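Local coordinates for protein Plm1 (Streptomyces sp. HK803, PDB 4HXY) that probably reduces the beta-keto group of a polyketide chain with NADPH, as the ketoreductase domain of the first module of phoslactomycin biosynthesis, at residues L319-S324 against A356-W361; L345-R350 against A404-V409. One frame throughout, in Å; residues are numbered along the deposited sequence.

Interaction 1 of 2, residues L319-S324 against A356-W361; sequences LFSSIS and AVSVAW. With NDP (NADPH dihydro-nicotinamide-adenine-dinucleotide phosphate), chain C.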
ATOM      1  N   LEU A 319       8.338   2.242  -7.214  1.00  5.24           N
ATOM      2  CA  LEU A 319       6.979   2.680  -6.841  1.00  4.60           C
ATOM      3  C   LEU A 319       6.995   3.610  -5.624  1.00  5.72           C
ATOM      4  O   LEU A 319       7.616   3.305  -4.618  1.00  5.68           O
ATOM      5  CB  LEU A 319       6.113   1.448  -6.567  1.00  4.66           C
ATOM      6  CG  LEU A 319       6.058   0.432  -7.713  1.00  5.27           C
ATOM      7  CD1 LEU A 319       5.237  -0.808  -7.326  1.00  8.58           C
ATOM      8  CD2 LEU A 319       5.513   1.041  -8.984  1.00  8.31           C
ATOM      9  N   PHE A 320       6.337   4.765  -5.735  1.00  5.28           N
ATOM     10  CA  PHE A 320       6.204   5.676  -4.607  1.00  6.16           C
ATOM     11  C   PHE A 320       4.928   5.361  -3.843  1.00  7.35           C
ATOM     12  O   PHE A 320       3.812   5.709  -4.265  1.00  7.71           O
ATOM     13  CB  PHE A 320       6.224   7.116  -5.087  1.00  7.46           C
ATOM     14  CG  PHE A 320       7.602   7.705  -5.203  1.00  6.62           C
ATOM     15  CD1 PHE A 320       8.713   6.930  -5.481  1.00  7.89           C
ATOM     16  CD2 PHE A 320       7.783   9.057  -4.971  1.00  7.90           C
ATOM     17  CE1 PHE A 320       9.990   7.489  -5.551  1.00  9.06           C
ATOM     18  CE2 PHE A 320       9.057   9.631  -5.026  1.00  9.03           C
ATOM     19  CZ  PHE A 320      10.159   8.849  -5.335  1.00  9.03           C
ATOM     20  N   SER A 321       5.108   4.650  -2.736  1.00  6.80           N
ATOM     21  CA  SER A 321       4.041   4.301  -1.853  1.00  6.92           C
ATOM     22  C   SER A 321       4.008   5.256  -0.651  1.00  6.43           C
ATOM     23  O   SER A 321       4.645   6.302  -0.674  1.00  5.73           O
ATOM     24  CB  SER A 321       4.201   2.830  -1.445  1.00  8.44           C
ATOM     25  OG  SER A 321       3.108   2.383  -0.677  1.00  8.50           O
ATOM     26  N   SER A 322       3.281   4.888   0.389  1.00  5.74           N
ATOM     27  CA  SER A 322       3.025   5.777   1.526  1.00  5.18           C
ATOM     28  C   SER A 322       2.880   4.980   2.804  1.00  4.81           C
ATOM     29  O   SER A 322       2.395   3.840   2.762  1.00  4.37           O
ATOM     30  CB  SER A 322       1.723   6.551   1.324  1.00  5.95           C
ATOM     31  OG  SER A 322       1.403   7.314   2.489  1.00  7.08           O
ATOM     32  N   ILE A 323       3.262   5.602   3.925  1.00  4.98           N
ATOM     33  CA  ILE A 323       2.907   5.095   5.277  1.00  4.98           C
ATOM     34  C   ILE A 323       1.407   4.793   5.411  1.00  5.39           C
ATOM     35  O   ILE A 323       1.005   3.953   6.201  1.00  3.94           O
ATOM     36  CB  ILE A 323       3.369   6.057   6.378  1.00  5.00           C
ATOM     37  CG1 ILE A 323       2.876   7.486   6.111  1.00  6.15           C
ATOM     38  CG2 ILE A 323       4.903   5.985   6.482  1.00  6.13           C
ATOM     39  CD1 ILE A 323       3.046   8.446   7.286  1.00  7.88           C
ATOM     40  N   SER A 324       0.578   5.454   4.620  1.00  5.56           N
ATOM     41  CA  SER A 324      -0.872   5.196   4.664  1.00  6.12           C
ATOM     42  C   SER A 324      -1.191   3.734   4.414  1.00  5.63           C
ATOM     43  O   SER A 324      -2.076   3.156   5.049  1.00  6.41           O
ATOM     44  CB  SER A 324      -1.609   6.074   3.655  1.00  7.65           C
ATOM     45  OG  SER A 324      -3.002   5.907   3.796  1.00 10.67           O
ATOM     46  N   ALA A 356      12.373  -4.505  -8.649  1.00  7.77           N
ATOM     47  CA  ALA A 356      11.283  -3.630  -8.204  1.00  6.90           C
ATOM     48  C   ALA A 356      11.488  -3.227  -6.770  1.00  6.34           C
ATOM     49  O   ALA A 356      11.931  -4.027  -5.958  1.00  6.44           O
ATOM     50  CB  ALA A 356       9.919  -4.304  -8.347  1.00  6.85           C
ATOM     51  N   VAL A 357      11.206  -1.967  -6.456  1.00  5.39           N
ATOM     52  CA  VAL A 357      11.118  -1.516  -5.080  1.00  5.47           C
ATOM     53  C   VAL A 357       9.931  -0.584  -4.904  1.00  6.20           C
ATOM     54  O   VAL A 357       9.665   0.256  -5.766  1.00  5.92           O
ATOM     55  CB  VAL A 357      12.395  -0.843  -4.596  1.00  5.42           C
ATOM     56  CG1 VAL A 357      12.756   0.429  -5.439  1.00  8.00           C
ATOM     57  CG2 VAL A 357      12.299  -0.561  -3.046  1.00  6.06           C
ATOM     58  N   SER A 358       9.235  -0.751  -3.779  1.00  6.29           N
ATOM     59  CA  SER A 358       8.178   0.161  -3.379  1.00  5.98           C
ATOM     60  C   SER A 358       8.613   0.838  -2.107  1.00  6.59           C
ATOM     61  O   SER A 358       8.827   0.168  -1.092  1.00  7.52           O
ATOM     62  CB  SER A 358       6.878  -0.589  -3.149  1.00  6.67           C
ATOM     63  OG  SER A 358       5.813   0.307  -2.844  1.00  9.09           O
ATOM     64  N   VAL A 359       8.768   2.153  -2.138  1.00  5.69           N
ATOM     65  CA  VAL A 359       9.170   2.872  -0.923  1.00  5.76           C
ATOM     66  C   VAL A 359       7.918   3.490  -0.328  1.00  5.98           C
ATOM     67  O   VAL A 359       7.266   4.307  -0.985  1.00  6.55           O
ATOM     68  CB  VAL A 359      10.198   3.988  -1.203  1.00  5.27           C
ATOM     69  CG1 VAL A 359      10.582   4.708   0.078  1.00  5.56           C
ATOM     70  CG2 VAL A 359      11.475   3.422  -1.845  1.00  7.60           C
ATOM     71  N   ALA A 360       7.608   3.109   0.916  1.00  5.68           N
ATOM     72  CA  ALA A 360       6.445   3.650   1.631  1.00  5.54           C
ATOM     73  C   ALA A 360       6.912   4.902   2.372  1.00  6.03           C
ATOM     74  O   ALA A 360       7.441   4.844   3.474  1.00  6.19           O
ATOM     75  CB  ALA A 360       5.876   2.605   2.558  1.00  5.73           C
ATOM     76  N   TRP A 361       6.761   6.041   1.716  1.00  5.48           N
ATOM     77  CA  TRP A 361       7.183   7.311   2.262  1.00  5.59           C
ATOM     78  C   TRP A 361       6.249   7.896   3.343  1.00  5.39           C
ATOM     79  O   TRP A 361       5.008   7.900   3.211  1.00  6.14           O
ATOM     80  CB  TRP A 361       7.215   8.339   1.148  1.00  5.29           C
ATOM     81  CG  TRP A 361       8.143   8.027   0.031  1.00  3.98           C
ATOM     82  CD1 TRP A 361       7.809   7.683  -1.244  1.00  5.39           C
ATOM     83  CD2 TRP A 361       9.558   8.155   0.055  1.00  3.56           C
ATOM     84  NE1 TRP A 361       8.935   7.537  -1.999  1.00  6.08           N
ATOM     85  CE2 TRP A 361      10.026   7.823  -1.223  1.00  4.69           C
ATOM     86  CE3 TRP A 361      10.470   8.469   1.043  1.00  4.63           C
ATOM     87  CZ2 TRP A 361      11.386   7.816  -1.541  1.00  6.63           C
ATOM     88  CZ3 TRP A 361      11.809   8.493   0.735  1.00  4.34           C
ATOM     89  CH2 TRP A 361      12.261   8.149  -0.547  1.00  5.05           C
TER
HETATM   90  PA  NDP C 501       1.254  15.585  -6.790  1.00 12.23           P
HETATM   91  O1A NDP C 501       2.057  16.841  -6.822  1.00 13.80           O
HETATM   92  O2A NDP C 501      -0.241  15.693  -6.802  1.00 11.30           O
HETATM   93  O5B NDP C 501       1.699  14.652  -8.008  1.00 11.19           O
HETATM   94  C5B NDP C 501       0.842  13.628  -8.469  1.00 12.82           C
HETATM   95  C4B NDP C 501       1.020  13.504  -9.954  1.00 11.40           C
HETATM   96  O4B NDP C 501       0.222  12.452 -10.458  1.00  8.96           O
HETATM   97  C3B NDP C 501       0.586  14.738 -10.709  1.00 13.42           C
HETATM   98  O3B NDP C 501       1.645  15.081 -11.624  1.00 15.33           O
HETATM   99  C2B NDP C 501      -0.659  14.329 -11.462  1.00 10.16           C
HETATM  100  O2B NDP C 501      -0.665  15.131 -12.625  1.00 11.30           O
HETATM  101  C1B NDP C 501      -0.363  12.848 -11.680  1.00  9.11           C
HETATM  102  N9A NDP C 501      -1.499  12.000 -12.019  1.00  7.70           N
HETATM  103  C8A NDP C 501      -2.654  11.791 -11.298  1.00  7.49           C
HETATM  104  N7A NDP C 501      -3.452  10.946 -11.988  1.00  7.76           N
HETATM  105  C5A NDP C 501      -2.801  10.587 -13.142  1.00  7.73           C
HETATM  106  C6A NDP C 501      -3.119   9.755 -14.202  1.00  6.52           C
HETATM  107  N6A NDP C 501      -4.252   9.067 -14.302  1.00  6.73           N
HETATM  108  N1A NDP C 501      -2.207   9.640 -15.236  1.00  7.17           N
HETATM  109  C2A NDP C 501      -0.989  10.308 -15.195  1.00  5.95           C
HETATM  110  N3A NDP C 501      -0.665  11.140 -14.154  1.00  7.42           N
HETATM  111  C4A NDP C 501      -1.570  11.256 -13.146  1.00  8.44           C
HETATM  112  O3  NDP C 501       1.628  14.693  -5.502  1.00 11.17           O
HETATM  113  PN  NDP C 501       3.061  14.405  -4.888  1.00 12.40           P
HETATM  114  O1N NDP C 501       3.005  14.843  -3.475  1.00 15.38           O
HETATM  115  O2N NDP C 501       4.183  14.861  -5.730  1.00 14.07           O
HETATM  116  O5D NDP C 501       3.070  12.813  -4.747  1.00 15.12           O
HETATM  117  C5D NDP C 501       3.433  11.977  -5.815  1.00 14.82           C
HETATM  118  C4D NDP C 501       3.380  10.537  -5.333  1.00 12.35           C
HETATM  119  O4D NDP C 501       4.072  10.397  -4.105  1.00 11.63           O
HETATM  120  C3D NDP C 501       1.965  10.075  -5.076  1.00 12.04           C
HETATM  121  O3D NDP C 501       1.777   8.820  -5.659  1.00 14.77           O
HETATM  122  C2D NDP C 501       1.858   9.961  -3.570  1.00 12.84           C
HETATM  123  O2D NDP C 501       0.929   8.983  -3.149  1.00 14.33           O
HETATM  124  C1D NDP C 501       3.292   9.679  -3.172  1.00 12.33           C
HETATM  125  N1N NDP C 501       3.593  10.168  -1.819  1.00 11.07           N
HETATM  126  C2N NDP C 501       3.695  11.506  -1.566  1.00  9.58           C
HETATM  127  C3N NDP C 501       3.822  12.008  -0.269  1.00 10.59           C
HETATM  128  C7N NDP C 501       4.009  13.451  -0.005  1.00 11.03           C
HETATM  129  O7N NDP C 501       4.340  13.784   1.290  1.00 11.88           O
HETATM  130  N7N NDP C 501       3.840  14.419  -0.894  1.00 12.14           N
HETATM  131  C4N NDP C 501       4.177  11.039   0.827  1.00  9.76           C
HETATM  132  C5N NDP C 501       4.051   9.603   0.442  1.00  9.96           C
HETATM  133  C6N NDP C 501       3.790   9.225  -0.855  1.00 10.14           C
HETATM  134  P2B NDP C 501      -1.945  15.303 -13.569  1.00 13.15           P
HETATM  135  O1X NDP C 501      -1.537  16.369 -14.560  1.00 13.44           O
HETATM  136  O2X NDP C 501      -3.171  15.730 -12.751  1.00 13.76           O
HETATM  137  O3X NDP C 501      -2.274  14.023 -14.220  1.00 10.20           O

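Interaction 2 of 2, residues L345-R350 against A404-V409; sequences LARRRR and AGDPVV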
ATOM      1  N   LEU A 345       2.720  -5.382  -5.448  1.00  5.19           N
ATOM      2  CA  LEU A 345       3.176  -5.481  -6.827  1.00  4.62           C
ATOM      3  C   LEU A 345       4.705  -5.563  -6.863  1.00  5.17           C
ATOM      4  O   LEU A 345       5.243  -6.350  -7.637  1.00  5.11           O
ATOM      5  CB  LEU A 345       2.701  -4.297  -7.651  1.00  4.66           C
ATOM      6  CG  LEU A 345       3.190  -4.260  -9.085  1.00  6.73           C
ATOM      7  CD1 LEU A 345       2.771  -5.505  -9.857  1.00  5.26           C
ATOM      8  CD2 LEU A 345       2.682  -2.969  -9.728  1.00  6.91           C
ATOM      9  N   ALA A 346       5.408  -4.783  -6.041  1.00  5.11           N
ATOM     10  CA  ALA A 346       6.860  -4.886  -6.030  1.00  5.82           C
ATOM     11  C   ALA A 346       7.284  -6.300  -5.646  1.00  6.16           C
ATOM     12  O   ALA A 346       8.200  -6.853  -6.253  1.00  7.22           O
ATOM     13  CB  ALA A 346       7.508  -3.845  -5.128  1.00  6.32           C
ATOM     14  N   ARG A 347       6.641  -6.877  -4.629  1.00  6.49           N
ATOM     15  CA  ARG A 347       6.953  -8.259  -4.224  1.00  7.64           C
ATOM     16  C   ARG A 347       6.690  -9.235  -5.372  1.00  7.21           C
ATOM     17  O   ARG A 347       7.489 -10.139  -5.628  1.00  7.22           O
ATOM     18  CB  ARG A 347       6.143  -8.668  -2.991  1.00  8.33           C
ATOM     19  CG  ARG A 347       6.557  -7.964  -1.735  1.00 13.03           C
ATOM     20  CD  ARG A 347       5.979  -8.583  -0.463  1.00 18.44           C
ATOM     21  NE  ARG A 347       4.550  -8.315  -0.313  1.00 22.75           N
ATOM     22  CZ  ARG A 347       3.570  -9.200  -0.494  1.00 23.75           C
ATOM     23  NH1 ARG A 347       3.827 -10.475  -0.822  1.00 25.62           N
ATOM     24  NH2 ARG A 347       2.311  -8.800  -0.322  1.00 24.83           N
ATOM     25  N   ARG A 348       5.572  -9.041  -6.046  1.00  6.47           N
ATOM     26  CA  ARG A 348       5.154  -9.915  -7.137  1.00  7.13           C
ATOM     27  C   ARG A 348       6.171  -9.879  -8.269  1.00  7.61           C
ATOM     28  O   ARG A 348       6.577 -10.926  -8.801  1.00  6.63           O
ATOM     29  CB  ARG A 348       3.762  -9.541  -7.644  1.00  6.94           C
ATOM     30  CG  ARG A 348       3.154 -10.560  -8.576  1.00  8.42           C
ATOM     31  CD  ARG A 348       1.830 -10.093  -9.125  1.00  9.12           C
ATOM     32  NE  ARG A 348       1.986  -9.132 -10.218  1.00 10.72           N
ATOM     33  CZ  ARG A 348       0.983  -8.604 -10.909  1.00 11.31           C
ATOM     34  NH1 ARG A 348      -0.274  -8.904 -10.613  1.00 11.83           N
ATOM     35  NH2 ARG A 348       1.238  -7.779 -11.914  1.00 11.46           N
ATOM     36  N   ARG A 349       6.631  -8.679  -8.597  1.00  7.34           N
ATOM     37  CA  ARG A 349       7.562  -8.508  -9.707  1.00  7.62           C
ATOM     38  C   ARG A 349       8.911  -9.157  -9.377  1.00  7.52           C
ATOM     39  O   ARG A 349       9.518  -9.820 -10.228  1.00  7.17           O
ATOM     40  CB  ARG A 349       7.698  -6.999 -10.036  1.00  7.92           C
ATOM     41  CG  ARG A 349       8.587  -6.685 -11.206  1.00 10.22           C
ATOM     42  CD  ARG A 349       8.419  -5.218 -11.674  1.00 10.51           C
ATOM     43  NE  ARG A 349       9.351  -4.901 -12.747  1.00 12.70           N
ATOM     44  CZ  ARG A 349       9.071  -4.901 -14.040  1.00 14.13           C
ATOM     45  NH1 ARG A 349       7.849  -5.165 -14.462  1.00 13.23           N
ATOM     46  NH2 ARG A 349      10.034  -4.611 -14.910  1.00 16.83           N
ATOM     47  N   ARG A 350       9.384  -8.991  -8.139  1.00  7.37           N
ATOM     48  CA  ARG A 350      10.616  -9.661  -7.707  1.00  7.68           C
ATOM     49  C   ARG A 350      10.509 -11.191  -7.739  1.00  8.50           C
ATOM     50  O   ARG A 350      11.494 -11.860  -8.093  1.00  9.42           O
ATOM     51  CB  ARG A 350      11.063  -9.186  -6.339  1.00  7.69           C
ATOM     52  CG  ARG A 350      11.530  -7.751  -6.341  1.00  8.44           C
ATOM     53  CD  ARG A 350      12.306  -7.386  -5.080  1.00  8.92           C
ATOM     54  NE  ARG A 350      11.541  -7.590  -3.854  1.00  8.60           N
ATOM     55  CZ  ARG A 350      10.754  -6.675  -3.276  1.00  9.96           C
ATOM     56  NH1 ARG A 350      10.618  -5.450  -3.791  1.00  8.38           N
ATOM     57  NH2 ARG A 350      10.093  -6.974  -2.161  1.00 12.79           N
ATOM     58  N   ALA A 404      16.996  -7.100  -1.596  1.00 25.17           N
ATOM     59  CA  ALA A 404      15.616  -6.753  -1.904  1.00 24.20           C
ATOM     60  C   ALA A 404      14.831  -6.552  -0.620  1.00 23.46           C
ATOM     61  O   ALA A 404      15.035  -7.265   0.351  1.00 23.96           O
ATOM     62  CB  ALA A 404      14.984  -7.870  -2.734  1.00 24.57           C
ATOM     63  N   GLY A 405      13.932  -5.582  -0.636  1.00 21.99           N
ATOM     64  CA  GLY A 405      13.077  -5.308   0.498  1.00 21.37           C
ATOM     65  C   GLY A 405      12.034  -4.303   0.093  1.00 20.07           C
ATOM     66  O   GLY A 405      12.078  -3.784  -0.999  1.00 21.28           O
ATOM     67  N   ASP A 406      11.088  -4.019   0.963  1.00 18.86           N
ATOM     68  CA  ASP A 406      10.249  -2.875   0.686  1.00 17.11           C
ATOM     69  C   ASP A 406      10.329  -2.035   1.961  1.00 14.01           C
ATOM     70  O   ASP A 406       9.767  -2.353   2.980  1.00 14.62           O
ATOM     71  CB  ASP A 406       8.825  -3.221   0.299  1.00 17.54           C
ATOM     72  CG  ASP A 406       8.652  -3.529  -1.205  1.00 18.94           C
ATOM     73  OD1 ASP A 406       9.554  -3.261  -2.059  1.00 10.02           O
ATOM     74  OD2 ASP A 406       7.555  -4.051  -1.506  1.00 20.42           O
ATOM     75  N   PRO A 407      11.051  -0.944   1.860  1.00 11.24           N
ATOM     76  CA  PRO A 407      11.282  -0.063   2.988  1.00  9.63           C
ATOM     77  C   PRO A 407      10.184   0.955   3.238  1.00  8.79           C
ATOM     78  O   PRO A 407       9.512   1.388   2.337  1.00  8.05           O
ATOM     79  CB  PRO A 407      12.562   0.654   2.574  1.00  9.95           C
ATOM     80  CG  PRO A 407      12.402   0.776   1.115  1.00 11.39           C
ATOM     81  CD  PRO A 407      11.802  -0.508   0.675  1.00 11.62           C
ATOM     82  N   VAL A 408      10.055   1.307   4.507  1.00  6.58           N
ATOM     83  CA  VAL A 408       9.202   2.399   4.966  1.00  6.06           C
ATOM     84  C   VAL A 408      10.183   3.476   5.429  1.00  6.36           C
ATOM     85  O   VAL A 408      11.046   3.190   6.263  1.00  6.66           O
ATOM     86  CB  VAL A 408       8.314   1.943   6.144  1.00  5.77           C
ATOM     87  CG1 VAL A 408       7.318   3.047   6.540  1.00  5.41           C
ATOM     88  CG2 VAL A 408       7.556   0.672   5.789  1.00  6.40           C
ATOM     89  N   VAL A 409      10.073   4.683   4.875  1.00  5.12           N
ATOM     90  CA  VAL A 409      11.032   5.771   5.141  1.00  5.42           C
ATOM     91  C   VAL A 409      10.284   7.017   5.582  1.00  5.60           C
ATOM     92  O   VAL A 409       9.523   7.600   4.811  1.00  5.83           O
ATOM     93  CB  VAL A 409      11.876   6.071   3.892  1.00  6.04           C
ATOM     94  CG1 VAL A 409      12.837   7.250   4.152  1.00  7.25           C
ATOM     95  CG2 VAL A 409      12.639   4.806   3.429  1.00  7.01           C
TER

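Interaction 1 of 2, residues L319-S324 against A356-W361
With CG anti to the carbonyl carbon in both residues, chi1 -87° in Phe320 and -60° in Trp361, the two aromatic side chains leave neighbouring parallel strands on the same side of the sheet and meet in a T-shaped (edge-to-face) pair. The five-membered ring of Trp361 presents its NE1 edge to Phe320, so that NE1 sits 3.3 Å above the phenyl plane, over its centre; the planes are 64° apart. Val359 CG1 covers one face of the indole, and the O4D atom of NADPH lies at the edge of the phenyl ring.

Below the aromatics the backbones of 319-322 and 357-361 are zipped in parallel register. The first bond, from Leu319 N to Val357 O, is nearly straight, and Val359 N then approaches Leu319 O almost along its C=O axis. Ser321 N donates to Val359 O, Trp361 N to Ser321 O at 3.2 Å and Ile323 N to Trp361 O; all three donors come from above the carbonyl planes of their acceptors, the last two furthest out. At the end of the strand, Ser322 OG accepts from Ser324 N in a capping bond of 2.9 Å. On the other side of the sheet, Ser321 and Ser358 both hydrogen-bond Asp343 of helix 333-351.

An alanine in place of Phe320 would remove the aromatic face beneath Trp361 NE1, and would probably loosen the wall beside the nicotinamide ribose. Ser321 O approaches C6N of the nicotinamide to 3.1 Å, and C5N is reached by Trp361 O at 3.4 Å and Trp361 CB at 3.5 Å. The strand ends thus build part of the cofactor pocket of this Rossmann fold, with two carbonyl oxygens close to the dihydropyridine ring, a polar setting that may favour positive charge developing there during hydride transfer.

Interaction 2 of 2, residues L345-R350 against A404-V409
The guanidinium of Arg350 lies between its own helix and the chain entering strand 408-412. One face looks onto Ala346 O, 3.7 Å above the plane and offset toward the rim, with Arg347 CA beside it; over the centre of the opposite face sits Gly405 N. At the edge, in plane, stands the carboxylate of Asp406, turned 85° against the guanidinium.

The link is a salt bridge through one nitrogen, Arg350 NH1 to Asp406 OD1 at 3.0 Å, with an N-H...O angle of 156°. OD1 is met from above the carboxylate plane, whereas it lies close to the guanidinium plane. The bend at chi3 (-58°) turns NE and the guanidinium back over the preceding turn of the helix; Arg350 CD and NE each lie 3.6 Å from Ala404 CB. The Asp406 carboxylate also rests on the methyl of Ala346, whose CB is 3.6 Å from OD2.

Both charged groups have further partners. Arg350 NH1 also donates to Ala356 O, and Asp406 OD1 accepts from Ser358 N, so the ion pair joins the C-terminal part of helix 333-351 to strand 357-361 as well as to the chain leading into 408-412. The side chain of Asp406 lies about 13 Å from the bound NADPH. Gripped by two N-H donors, one from Arg350 and one from Ser358, OD1 would probably hold this side chain in place between helix and strand.

In the fold
From the N terminus, the chain passes through strand 316-322, turns into the helical region and runs along helix 333-351 before returning as strand 357-361; interaction 1 closes this parallel crossover beside its bound NADPH. Interaction 2 starts on that connecting helix and closes a longer loop, through helices 372-380 and 388-400, to the entrance of strand 408-412. The two loops therefore cross, their segments alternating along the chain. Strand 357-361 lies between 316-322 and 408-412 in the sheet, and Ala360 N bonding Pro407 O joins the contacts directly. Together they tie the helix and three neighbouring strands, while strand 408-412 also pairs antiparallel with strand 6-14.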